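PDB 6CQK: SsDNA-binding protein essential for mitochondrial genome maintenance from Saccharomyces cerevisiae, which binds single-stranded DNA preferentially and cooperatively, takes part in mitochondrial DNA replication and stimulates the PIF1 helicase. Local coordinates for residues R26-I32 and W44-F50; R63-Y69 and I97-G103; E71-Y77 and T89-K95. All coordinates share one frame; numbering follows the deposited sequence.

Contact 1: residues R26-I32 and W44-F50; sequences RYLKYSI and WYNITVF
Ile47 N gives its hydrogen to Tyr30 O at 2.8 Å. The return bond, Tyr30 N to Ile47 O, is longer at 3.3 Å. Two further hydrogen-bonded pairs, Leu28 with Val49 and Ile32 with Tyr45, bring the total to three and fix the register of this antiparallel hairpin. On the face carrying Tyr30 and Ile47, the tyrosine CG sits between its backbone N and carbonyl carbon (chi1 72°), which brings the ring to Ile47. The CB of Ile47 lies 3.9 Å from the Tyr30 ring centroid, over one face and toward the rim, a CH-pi contact. Val49 CG2 meets the edge of the same ring, 3.8 Å from Tyr30 CE1, and Ile32 CD1 packs on Ile47 CG1 at 3.7 Å. On the other face Lys29 lays its bent chain across Thr48, and Ser31 OG meets the edge of the Trp44 ring. At the far end Phe50 CE1 touches Tyr27 CB at 3.5 Å, the two side chains side by side with ring planes 57° apart. The Tyr30 hydroxyl bonds Gln94 OE1. Strand 3-20 flanks 26-32, strand 89-99 flanks 44-49, and Ile55 and Leu58 of helix 52-59 cover Leu28, Tyr30 and Val49.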
loop_
_atom_site.group_PDB
_atom_site.type_symbol
_atom_site.label_atom_id
_atom_site.label_comp_id
_atom_site.label_asym_id
_atom_site.label_seq_id
_atom_site.Cartn_x
_atom_site.Cartn_y
_atom_site.Cartn_z
ATOM N N ARG A 26 -6.728 -0.796 26.692
ATOM C CA ARG A 26 -7.438 -1.912 26.186
ATOM C C ARG A 26 -7.038 -2.071 24.796
ATOM O O ARG A 26 -7.130 -1.108 24.026
ATOM C CB ARG A 26 -8.940 -1.734 26.108
ATOM C CG ARG A 26 -9.565 -1.814 27.441
ATOM C CD ARG A 26 -9.126 -3.106 28.147
ATOM N NE ARG A 26 -10.177 -4.097 28.013
ATOM C CZ ARG A 26 -10.105 -5.320 28.528
ATOM N NH1 ARG A 26 -8.995 -5.769 29.134
ATOM N NH2 ARG A 26 -11.149 -6.136 28.405
ATOM N N TYR A 27 -6.710 -3.316 24.464
ATOM C CA TYR A 27 -6.600 -3.695 23.086
ATOM C C TYR A 27 -7.188 -5.019 22.767
ATOM O O TYR A 27 -7.270 -5.928 23.628
ATOM C CB TYR A 27 -5.179 -3.714 22.694
ATOM C CG TYR A 27 -4.315 -4.828 23.293
ATOM C CD1 TYR A 27 -4.080 -6.048 22.633
ATOM C CD2 TYR A 27 -3.646 -4.620 24.491
ATOM C CE1 TYR A 27 -3.225 -7.030 23.171
ATOM C CE2 TYR A 27 -2.768 -5.573 25.023
ATOM C CZ TYR A 27 -2.561 -6.770 24.368
ATOM O OH TYR A 27 -1.755 -7.697 24.970
ATOM N N LEU A 28 -7.525 -5.131 21.492
ATOM C CA LEU A 28 -8.086 -6.328 20.922
ATOM C C LEU A 28 -7.019 -7.095 20.132
ATOM O O LEU A 28 -6.141 -6.500 19.521
ATOM C CB LEU A 28 -9.229 -5.894 20.043
ATOM C CG LEU A 28 -10.252 -6.947 19.721
ATOM C CD1 LEU A 28 -10.837 -7.562 20.996
ATOM C CD2 LEU A 28 -11.349 -6.343 18.850
ATOM N N LYS A 29 -7.039 -8.419 20.235
ATOM C CA LYS A 29 -6.089 -9.328 19.513
ATOM C C LYS A 29 -6.887 -10.264 18.633
ATOM O O LYS A 29 -7.955 -10.707 19.025
ATOM C CB LYS A 29 -5.214 -10.197 20.467
ATOM C CG LYS A 29 -3.781 -9.665 20.742
ATOM C CD LYS A 29 -2.715 -10.251 19.782
ATOM C CE LYS A 29 -1.437 -9.432 19.792
ATOM N NZ LYS A 29 -0.762 -9.409 21.121
ATOM N N TYR A 30 -6.412 -10.475 17.422
ATOM C CA TYR A 30 -6.951 -11.486 16.544
ATOM C C TYR A 30 -5.896 -11.805 15.504
ATOM O O TYR A 30 -4.913 -11.061 15.333
ATOM C CB TYR A 30 -8.269 -11.047 15.892
ATOM C CG TYR A 30 -8.146 -9.975 14.810
ATOM C CD1 TYR A 30 -8.123 -8.618 15.115
ATOM C CD2 TYR A 30 -8.062 -10.326 13.477
ATOM C CE1 TYR A 30 -8.017 -7.658 14.132
ATOM C CE2 TYR A 30 -7.953 -9.344 12.504
ATOM C CZ TYR A 30 -7.924 -8.008 12.843
ATOM O OH TYR A 30 -7.734 -7.052 11.837
ATOM N N SER A 31 -6.078 -12.932 14.843
ATOM C CA SER A 31 -5.151 -13.368 13.814
ATOM C C SER A 31 -5.866 -13.490 12.446
ATOM O O SER A 31 -7.070 -13.747 12.408
ATOM C CB SER A 31 -4.501 -14.681 14.207
ATOM O OG SER A 31 -5.509 -15.613 14.552
ATOM N N ILE A 32 -5.114 -13.174 11.373
ATOM C CA ILE A 32 -5.567 -13.264 10.015
ATOM C C ILE A 32 -4.776 -14.412 9.388
ATOM O O ILE A 32 -3.551 -14.403 9.433
ATOM C CB ILE A 32 -5.259 -11.937 9.233
ATOM C CG1 ILE A 32 -6.026 -10.779 9.845
ATOM C CG2 ILE A 32 -5.650 -12.038 7.748
ATOM C CD1 ILE A 32 -5.694 -9.443 9.247
ATOM N N TRP A 44 0.048 -16.679 9.101
ATOM C CA TRP A 44 -0.762 -16.208 10.217
ATOM C C TRP A 44 -0.163 -14.915 10.761
ATOM O O TRP A 44 1.057 -14.851 10.986
ATOM C CB TRP A 44 -0.764 -17.264 11.305
ATOM C CG TRP A 44 -1.540 -18.435 10.867
ATOM C CD1 TRP A 44 -1.109 -19.522 10.151
ATOM C CD2 TRP A 44 -2.936 -18.613 11.071
ATOM N NE1 TRP A 44 -2.171 -20.376 9.917
ATOM C CE2 TRP A 44 -3.299 -19.852 10.490
ATOM C CE3 TRP A 44 -3.923 -17.847 11.721
ATOM C CZ2 TRP A 44 -4.588 -20.305 10.507
ATOM C CZ3 TRP A 44 -5.218 -18.340 11.782
ATOM C CH2 TRP A 44 -5.542 -19.542 11.185
ATOM N N TYR A 45 -0.972 -13.883 10.908
ATOM C CA TYR A 45 -0.459 -12.568 11.341
ATOM C C TYR A 45 -1.316 -12.135 12.479
ATOM O O TYR A 45 -2.553 -12.218 12.364
ATOM C CB TYR A 45 -0.570 -11.535 10.220
ATOM C CG TYR A 45 0.343 -11.781 9.050
ATOM C CD1 TYR A 45 1.710 -11.632 9.186
ATOM C CD2 TYR A 45 -0.159 -12.149 7.779
ATOM C CE1 TYR A 45 2.578 -11.872 8.083
ATOM C CE2 TYR A 45 0.696 -12.409 6.697
ATOM C CZ TYR A 45 2.064 -12.277 6.852
ATOM O OH TYR A 45 2.957 -12.444 5.832
ATOM N N ASN A 46 -0.683 -11.771 13.592
ATOM C CA ASN A 46 -1.415 -11.354 14.764
ATOM C C ASN A 46 -1.499 -9.859 14.808
ATOM O O ASN A 46 -0.471 -9.158 14.696
ATOM C CB ASN A 46 -0.719 -11.834 15.992
ATOM C CG ASN A 46 -0.567 -13.338 15.988
ATOM O OD1 ASN A 46 -1.571 -14.085 15.940
ATOM N ND2 ASN A 46 0.671 -13.813 16.033
ATOM N N ILE A 47 -2.737 -9.402 14.859
ATOM C CA ILE A 47 -3.084 -8.014 14.753
ATOM C C ILE A 47 -3.449 -7.508 16.137
ATOM O O ILE A 47 -4.096 -8.228 16.902
ATOM C CB ILE A 47 -4.357 -7.837 13.899
ATOM C CG1 ILE A 47 -4.191 -8.502 12.545
ATOM C CG2 ILE A 47 -4.708 -6.364 13.747
ATOM C CD1 ILE A 47 -2.926 -8.112 11.800
ATOM N N THR A 48 -3.029 -6.274 16.435
ATOM C CA THR A 48 -3.314 -5.653 17.695
ATOM C C THR A 48 -4.140 -4.475 17.311
ATOM O O THR A 48 -3.832 -3.805 16.368
ATOM C CB THR A 48 -2.001 -5.198 18.371
ATOM O OG1 THR A 48 -1.148 -6.338 18.606
ATOM C CG2 THR A 48 -2.271 -4.537 19.680
ATOM N N VAL A 49 -5.182 -4.214 18.063
ATOM C CA VAL A 49 -6.045 -3.070 17.833
ATOM C C VAL A 49 -6.269 -2.193 19.074
ATOM O O VAL A 49 -6.792 -2.656 20.112
ATOM C CB VAL A 49 -7.421 -3.480 17.369
ATOM C CG1 VAL A 49 -8.105 -2.275 16.753
ATOM C CG2 VAL A 49 -7.336 -4.624 16.351
ATOM N N PHE A 50 -5.803 -0.943 18.984
ATOM C CA PHE A 50 -6.095 0.040 19.998
ATOM C C PHE A 50 -7.220 0.951 19.546
ATOM O O PHE A 50 -8.022 1.312 20.383
ATOM C CB PHE A 50 -4.875 0.838 20.355
ATOM C CG PHE A 50 -3.792 0.038 20.973
ATOM C CD1 PHE A 50 -3.859 -0.372 22.263
ATOM C CD2 PHE A 50 -2.682 -0.309 20.246
ATOM C CE1 PHE A 50 -2.837 -1.130 22.834
ATOM C CE2 PHE A 50 -1.646 -1.065 20.809
ATOM C CZ PHE A 50 -1.725 -1.468 22.116
#

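Contact 2: residues R63-Y69 and I97-G103; sequences RKGALVY and INLLKNG
Leu67 O is held by two amides at once, Leu100 N at 3.0 Å and Lys101 N at 3.1 Å, where the register slips by one residue in a beta bulge. Around the bulge and on toward Tyr69 lies the well-packed part. Tyr69 and Asn98 exchange two backbone bonds as a hydrogen-bonded pair, while Val68 CG1 rests on Ile97 CD1 at 3.8 Å. With CG beside its backbone N and opposite the carbonyl carbon (chi1 -56°), Leu100 folds back over the strand, its CD1 packing against Leu67 CG and Tyr69 CB. Ile32 of strand 26-34 and Ile12 of strand 3-20 back Val68 from within the chain; the Tyr69 ring meets Phe3 of the fourth subunit, and its hydroxyl bonds Glu71.

The other end is more polar and faces solvent more. A type II turn from Arg63 to Ala66, with Gly65 at positive phi, brings Arg63 beside Asn102; its one apolar touch is Ala66 CB on Leu99 CD1 at 3.7 Å. Asn102 OD1 takes the Arg63 N hydrogen at 2.8 Å on a lone pair and also accepts from the next amide, Gly103 N. The same side chain stacks its amide on the Arg63 guanidinium, planes 18° apart, with Asn102 CG over the centre; Gly103 C lies at the guanidinium edge. Lys101 NZ bonds Asn102 O within its own segment.

The chemistry is thus divided. Apolar side chains and paired backbone amides secure the strand end, whereas a single asparagine ties the residues after the bulge to the turn through one bond and a stack to Arg63, the bond from Gly103 N fixing the same oxygen from its own side, without any ion pair between the segments.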
loop_
_atom_site.group_PDB
_atom_site.type_symbol
_atom_site.label_atom_id
_atom_site.label_comp_id
_atom_site.label_asym_id
_atom_site.label_seq_id
_atom_site.Cartn_x
_atom_site.Cartn_y
_atom_site.Cartn_z
ATOM N N ARG A 63 -17.561 -11.024 11.774
ATOM C CA ARG A 63 -17.610 -12.418 12.255
ATOM C C ARG A 63 -16.357 -13.167 11.824
ATOM O O ARG A 63 -15.738 -12.815 10.821
ATOM C CB ARG A 63 -18.852 -13.137 11.689
ATOM C CG ARG A 63 -20.199 -12.573 12.164
ATOM C CD ARG A 63 -21.375 -13.414 11.657
ATOM N NE ARG A 63 -21.526 -13.349 10.194
ATOM C CZ ARG A 63 -22.128 -12.362 9.517
ATOM N NH1 ARG A 63 -22.649 -11.302 10.144
ATOM N NH2 ARG A 63 -22.196 -12.432 8.182
ATOM N N LYS A 64 -16.017 -14.213 12.574
ATOM C CA LYS A 64 -14.906 -15.084 12.215
ATOM C C LYS A 64 -15.051 -15.594 10.759
ATOM O O LYS A 64 -16.162 -15.752 10.260
ATOM C CB LYS A 64 -14.820 -16.224 13.239
ATOM C CG LYS A 64 -13.650 -17.177 13.092
ATOM C CD LYS A 64 -13.562 -18.107 14.333
ATOM C CE LYS A 64 -13.149 -19.550 14.080
ATOM N NZ LYS A 64 -11.808 -19.686 13.464
ATOM N N GLY A 65 -13.923 -15.786 10.072
ATOM C CA GLY A 65 -13.909 -16.208 8.672
ATOM C C GLY A 65 -14.086 -15.085 7.660
ATOM O O GLY A 65 -14.068 -15.316 6.443
ATOM N N ALA A 66 -14.294 -13.867 8.140
ATOM C CA ALA A 66 -14.410 -12.719 7.250
ATOM C C ALA A 66 -13.164 -12.444 6.426
ATOM O O ALA A 66 -12.055 -12.384 6.956
ATOM C CB ALA A 66 -14.715 -11.493 8.047
ATOM N N LEU A 67 -13.357 -12.322 5.116
ATOM C CA LEU A 67 -12.329 -11.748 4.241
ATOM C C LEU A 67 -12.224 -10.258 4.531
ATOM O O LEU A 67 -13.212 -9.533 4.380
ATOM C CB LEU A 67 -12.660 -11.954 2.768
ATOM C CG LEU A 67 -11.559 -11.589 1.796
ATOM C CD1 LEU A 67 -10.356 -12.473 2.006
ATOM C CD2 LEU A 67 -12.004 -11.679 0.349
ATOM N N VAL A 68 -11.031 -9.842 4.950
ATOM C CA VAL A 68 -10.740 -8.453 5.300
ATOM C C VAL A 68 -9.535 -7.910 4.541
ATOM O O VAL A 68 -8.693 -8.677 4.058
ATOM C CB VAL A 68 -10.439 -8.289 6.781
ATOM C CG1 VAL A 68 -11.659 -8.634 7.540
ATOM C CG2 VAL A 68 -9.279 -9.154 7.246
ATOM N N TYR A 69 -9.444 -6.588 4.444
ATOM C CA TYR A 69 -8.202 -5.913 3.971
ATOM C C TYR A 69 -7.776 -5.032 5.123
ATOM O O TYR A 69 -8.515 -4.131 5.480
ATOM C CB TYR A 69 -8.451 -5.109 2.704
ATOM C CG TYR A 69 -7.391 -4.109 2.368
ATOM C CD1 TYR A 69 -7.442 -2.820 2.847
ATOM C CD2 TYR A 69 -6.359 -4.432 1.533
ATOM C CE1 TYR A 69 -6.488 -1.894 2.520
ATOM C CE2 TYR A 69 -5.379 -3.520 1.223
ATOM C CZ TYR A 69 -5.453 -2.251 1.714
ATOM O OH TYR A 69 -4.458 -1.353 1.350
ATOM N N ILE A 97 -9.416 -0.981 8.618
ATOM C CA ILE A 97 -9.934 -2.233 8.170
ATOM C C ILE A 97 -11.033 -2.035 7.182
ATOM O O ILE A 97 -11.838 -1.147 7.338
ATOM C CB ILE A 97 -10.346 -3.173 9.327
ATOM C CG1 ILE A 97 -10.959 -4.469 8.755
ATOM C CG2 ILE A 97 -11.287 -2.531 10.293
ATOM C CD1 ILE A 97 -10.884 -5.625 9.713
ATOM N N ASN A 98 -11.033 -2.868 6.139
ATOM C CA ASN A 98 -12.100 -2.992 5.146
ATOM C C ASN A 98 -12.715 -4.400 5.257
ATOM O O ASN A 98 -12.013 -5.402 5.216
ATOM C CB ASN A 98 -11.461 -2.789 3.789
ATOM C CG ASN A 98 -12.326 -2.018 2.878
ATOM O OD1 ASN A 98 -13.275 -2.573 2.366
ATOM N ND2 ASN A 98 -11.998 -0.747 2.619
ATOM N N LEU A 99 -14.014 -4.482 5.478
ATOM C CA LEU A 99 -14.697 -5.739 5.459
ATOM C C LEU A 99 -15.028 -5.969 4.014
ATOM O O LEU A 99 -15.704 -5.162 3.418
ATOM C CB LEU A 99 -15.954 -5.681 6.289
ATOM C CG LEU A 99 -16.643 -7.014 6.263
ATOM C CD1 LEU A 99 -15.829 -8.082 7.004
ATOM C CD2 LEU A 99 -18.028 -6.880 6.851
ATOM N N LEU A 100 -14.476 -7.034 3.430
ATOM C CA LEU A 100 -14.726 -7.379 2.029
ATOM C C LEU A 100 -15.878 -8.333 1.916
ATOM O O LEU A 100 -16.701 -8.194 1.032
ATOM C CB LEU A 100 -13.467 -7.969 1.411
ATOM C CG LEU A 100 -12.237 -7.055 1.533
ATOM C CD1 LEU A 100 -11.012 -7.718 0.945
ATOM C CD2 LEU A 100 -12.489 -5.731 0.831
ATOM N N LYS A 101 -15.917 -9.311 2.807
ATOM C CA LYS A 101 -16.973 -10.255 2.888
ATOM C C LYS A 101 -16.957 -10.809 4.293
ATOM O O LYS A 101 -15.941 -11.332 4.730
ATOM C CB LYS A 101 -16.752 -11.394 1.890
ATOM C CG LYS A 101 -17.923 -12.356 1.900
ATOM C CD LYS A 101 -17.678 -13.770 1.382
ATOM C CE LYS A 101 -17.019 -14.652 2.475
ATOM N NZ LYS A 101 -17.947 -15.595 3.170
ATOM N N ASN A 102 -18.116 -10.863 4.940
ATOM C CA ASN A 102 -18.232 -11.425 6.298
ATOM C C ASN A 102 -18.326 -12.981 6.407
ATOM O O ASN A 102 -18.367 -13.666 5.384
ATOM C CB ASN A 102 -19.392 -10.717 6.994
ATOM C CG ASN A 102 -19.066 -10.329 8.421
ATOM O OD1 ASN A 102 -18.280 -10.984 9.086
ATOM N ND2 ASN A 102 -19.733 -9.309 8.924
ATOM N N GLY A 103 -18.369 -13.532 7.631
ATOM C CA GLY A 103 -18.499 -14.993 7.877
ATOM C C GLY A 103 -19.935 -15.550 7.779
ATOM O O GLY A 103 -20.348 -16.504 8.474
#

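Contact 3: residues E71-Y77 and T89-K95; sequences EADAANY and TLSLVQK
Asp73 meets Lys95 on the face that also carries Val93, their side chains crossing at about a right angle. The carboxylate lies against the aliphatic part of the lysine, with Lys95 CG and CE both near OD2. Asp73 OD2 and Lys95 NZ are 4.4 Å apart, too far for a salt bridge, so the attraction is probably only a general one between opposite charges. With CG placed beside the backbone N (chi1 -72°) and a further bend at chi2, the Lys95 chain turns back to the aspartate. If an alanine stood at Asp73, the carboxylate would be gone, and Lys95 would probably lose its nearby counter-charge and be freer to swing.

Backbone pairing positions both residues. Lys95 N bonds Glu71 O at 2.8 Å, and Val93 N bonds Asp73 O at 2.8 Å while Asp73 N returns to Val93 O. The same antiparallel ladder, the beta hairpin of strands 67-77 and 89-99 in the OB fold, runs on through Ala75 with Ser91 and Tyr77 with Thr89. On the opposite face Ala74 CB touches Leu92 CD2 at 3.8 Å, and Ala72 CB lies 4.1 Å from Leu92 CB; the small side chains of the two alanines probably leave room for the leucine. Asn76 ND2 gives a bond to Trp44 O of the second subunit.

Farther out, strand 3-20 pairs with Ala72 and Ala74 through Met6 and Ser4, strand 43-49 pairs with Leu92 and Gln94 through Thr48, and Gln94 NE2 bonds Gln54 of helix 52-59.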
loop_
_atom_site.group_PDB
_atom_site.type_symbol
_atom_site.label_atom_id
_atom_site.label_comp_id
_atom_site.label_asym_id
_atom_site.label_seq_id
_atom_site.Cartn_x
_atom_site.Cartn_y
_atom_site.Cartn_z
ATOM N N GLU A 71 -4.762 -2.742 7.122
ATOM C CA GLU A 71 -3.485 -2.032 7.073
ATOM C C GLU A 71 -3.030 -1.853 8.503
ATOM O O GLU A 71 -3.815 -1.524 9.341
ATOM C CB GLU A 71 -3.637 -0.666 6.472
ATOM C CG GLU A 71 -3.994 -0.687 5.033
ATOM C CD GLU A 71 -4.310 0.672 4.493
ATOM O OE1 GLU A 71 -4.996 1.518 5.144
ATOM O OE2 GLU A 71 -3.822 0.843 3.363
ATOM N N ALA A 72 -1.765 -2.106 8.766
ATOM C CA ALA A 72 -1.283 -2.113 10.122
ATOM C C ALA A 72 0.149 -1.572 10.187
ATOM O O ALA A 72 0.976 -1.877 9.324
ATOM C CB ALA A 72 -1.341 -3.570 10.693
ATOM N N ASP A 73 0.446 -0.838 11.250
ATOM C CA ASP A 73 1.826 -0.439 11.506
ATOM C C ASP A 73 2.613 -1.598 12.023
ATOM O O ASP A 73 2.140 -2.306 12.919
ATOM C CB ASP A 73 1.889 0.777 12.452
ATOM C CG ASP A 73 1.587 2.058 11.705
ATOM O OD1 ASP A 73 2.072 2.204 10.552
ATOM O OD2 ASP A 73 0.790 2.879 12.176
ATOM N N ALA A 74 3.779 -1.800 11.455
ATOM C CA ALA A 74 4.644 -2.901 11.825
ATOM C C ALA A 74 5.859 -2.487 12.632
ATOM O O ALA A 74 6.510 -1.505 12.286
ATOM C CB ALA A 74 5.123 -3.630 10.569
ATOM N N ALA A 75 6.173 -3.264 13.667
ATOM C CA ALA A 75 7.424 -3.131 14.427
ATOM C C ALA A 75 7.959 -4.480 14.830
ATOM O O ALA A 75 7.236 -5.448 14.790
ATOM C CB ALA A 75 7.171 -2.345 15.675
ATOM N N ASN A 76 9.225 -4.519 15.206
ATOM C CA ASN A 76 9.865 -5.709 15.706
ATOM C C ASN A 76 10.160 -5.474 17.145
ATOM O O ASN A 76 10.761 -4.486 17.443
ATOM C CB ASN A 76 11.136 -6.010 14.883
ATOM C CG ASN A 76 10.860 -6.925 13.662
ATOM O OD1 ASN A 76 9.911 -7.747 13.620
ATOM N ND2 ASN A 76 11.713 -6.794 12.658
ATOM N N TYR A 77 9.688 -6.343 18.036
ATOM C CA TYR A 77 10.000 -6.309 19.470
ATOM C C TYR A 77 10.660 -7.588 20.012
ATOM O O TYR A 77 10.150 -8.687 19.774
ATOM C CB TYR A 77 8.721 -6.091 20.255
ATOM C CG TYR A 77 7.944 -4.824 19.931
ATOM C CD1 TYR A 77 8.555 -3.664 19.393
ATOM C CD2 TYR A 77 6.573 -4.773 20.200
ATOM C CE1 TYR A 77 7.811 -2.515 19.132
ATOM C CE2 TYR A 77 5.829 -3.626 19.941
ATOM C CZ TYR A 77 6.457 -2.500 19.405
ATOM O OH TYR A 77 5.709 -1.391 19.131
ATOM N N THR A 89 9.979 -10.550 17.711
ATOM C CA THR A 89 8.629 -10.736 17.270
ATOM C C THR A 89 8.032 -9.510 16.574
ATOM O O THR A 89 8.359 -8.345 16.849
ATOM C CB THR A 89 7.727 -11.220 18.452
ATOM O OG1 THR A 89 6.677 -12.029 17.882
ATOM C CG2 THR A 89 7.149 -10.012 19.204
ATOM N N LEU A 90 7.099 -9.811 15.702
ATOM C CA LEU A 90 6.491 -8.820 14.870
ATOM C C LEU A 90 5.190 -8.292 15.457
ATOM O O LEU A 90 4.282 -9.050 15.651
ATOM C CB LEU A 90 6.199 -9.438 13.537
ATOM C CG LEU A 90 5.495 -8.563 12.503
ATOM C CD1 LEU A 90 6.392 -7.452 11.960
ATOM C CD2 LEU A 90 5.007 -9.450 11.371
ATOM N N SER A 91 5.104 -6.980 15.691
ATOM C CA SER A 91 3.914 -6.358 16.171
ATOM C C SER A 91 3.281 -5.684 15.005
ATOM O O SER A 91 3.959 -4.984 14.251
ATOM C CB SER A 91 4.253 -5.298 17.169
ATOM O OG SER A 91 3.129 -4.472 17.346
ATOM N N LEU A 92 1.963 -5.827 14.903
ATOM C CA LEU A 92 1.170 -5.300 13.789
ATOM C C LEU A 92 -0.024 -4.648 14.385
ATOM O O LEU A 92 -0.930 -5.336 14.894
ATOM C CB LEU A 92 0.690 -6.388 12.910
ATOM C CG LEU A 92 1.695 -7.028 11.967
ATOM C CD1 LEU A 92 1.027 -8.204 11.300
ATOM C CD2 LEU A 92 2.200 -6.073 10.907
ATOM N N VAL A 93 0.006 -3.309 14.417
ATOM C CA VAL A 93 -1.023 -2.550 15.088
ATOM C C VAL A 93 -1.913 -1.983 14.061
ATOM O O VAL A 93 -1.442 -1.297 13.142
ATOM C CB VAL A 93 -0.416 -1.450 15.936
ATOM C CG1 VAL A 93 -1.514 -0.571 16.480
ATOM C CG2 VAL A 93 0.367 -2.089 17.072
ATOM N N GLN A 94 -3.190 -2.329 14.151
ATOM C CA GLN A 94 -4.155 -2.038 13.085
ATOM C C GLN A 94 -4.378 -0.539 12.895
ATOM O O GLN A 94 -4.510 0.156 13.849
ATOM C CB GLN A 94 -5.473 -2.733 13.396
ATOM C CG GLN A 94 -6.542 -2.502 12.358
ATOM C CD GLN A 94 -7.786 -3.336 12.570
ATOM O OE1 GLN A 94 -7.711 -4.531 12.847
ATOM N NE2 GLN A 94 -8.934 -2.709 12.448
ATOM N N LYS A 95 -4.358 -0.058 11.653
ATOM C CA LYS A 95 -4.662 1.337 11.302
ATOM C C LYS A 95 -5.961 1.494 10.537
ATOM O O LYS A 95 -6.604 2.514 10.575
ATOM C CB LYS A 95 -3.467 1.917 10.543
ATOM C CG LYS A 95 -2.246 2.193 11.414
ATOM C CD LYS A 95 -2.713 2.696 12.810
ATOM C CE LYS A 95 -1.673 2.752 13.924
ATOM N NZ LYS A 95 -2.226 2.613 15.304
#

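Overall arrangement
All three contacts are antiparallel pairings within the five-stranded beta barrel of the OB fold, and all are partly buried. Contact 1, the most central, joins strands 26-34 and 43-49 and puts aromatic and branched side chains on its inner face. Contacts 2 and 3 lie farther out and hold the same two strands, 67-77 and 89-99, at centres about 19 Å apart: contact 3 at the hairpin end, with small residues and a loose charge pair, contact 2 at the open end, with a bulge and a polar turn. Contacts 1 and 3 meet where Thr48 O receives Gln94 N; contacts 1 and 2 meet only by packing. All three touch the second subunit, contact 2 also the third and fourth.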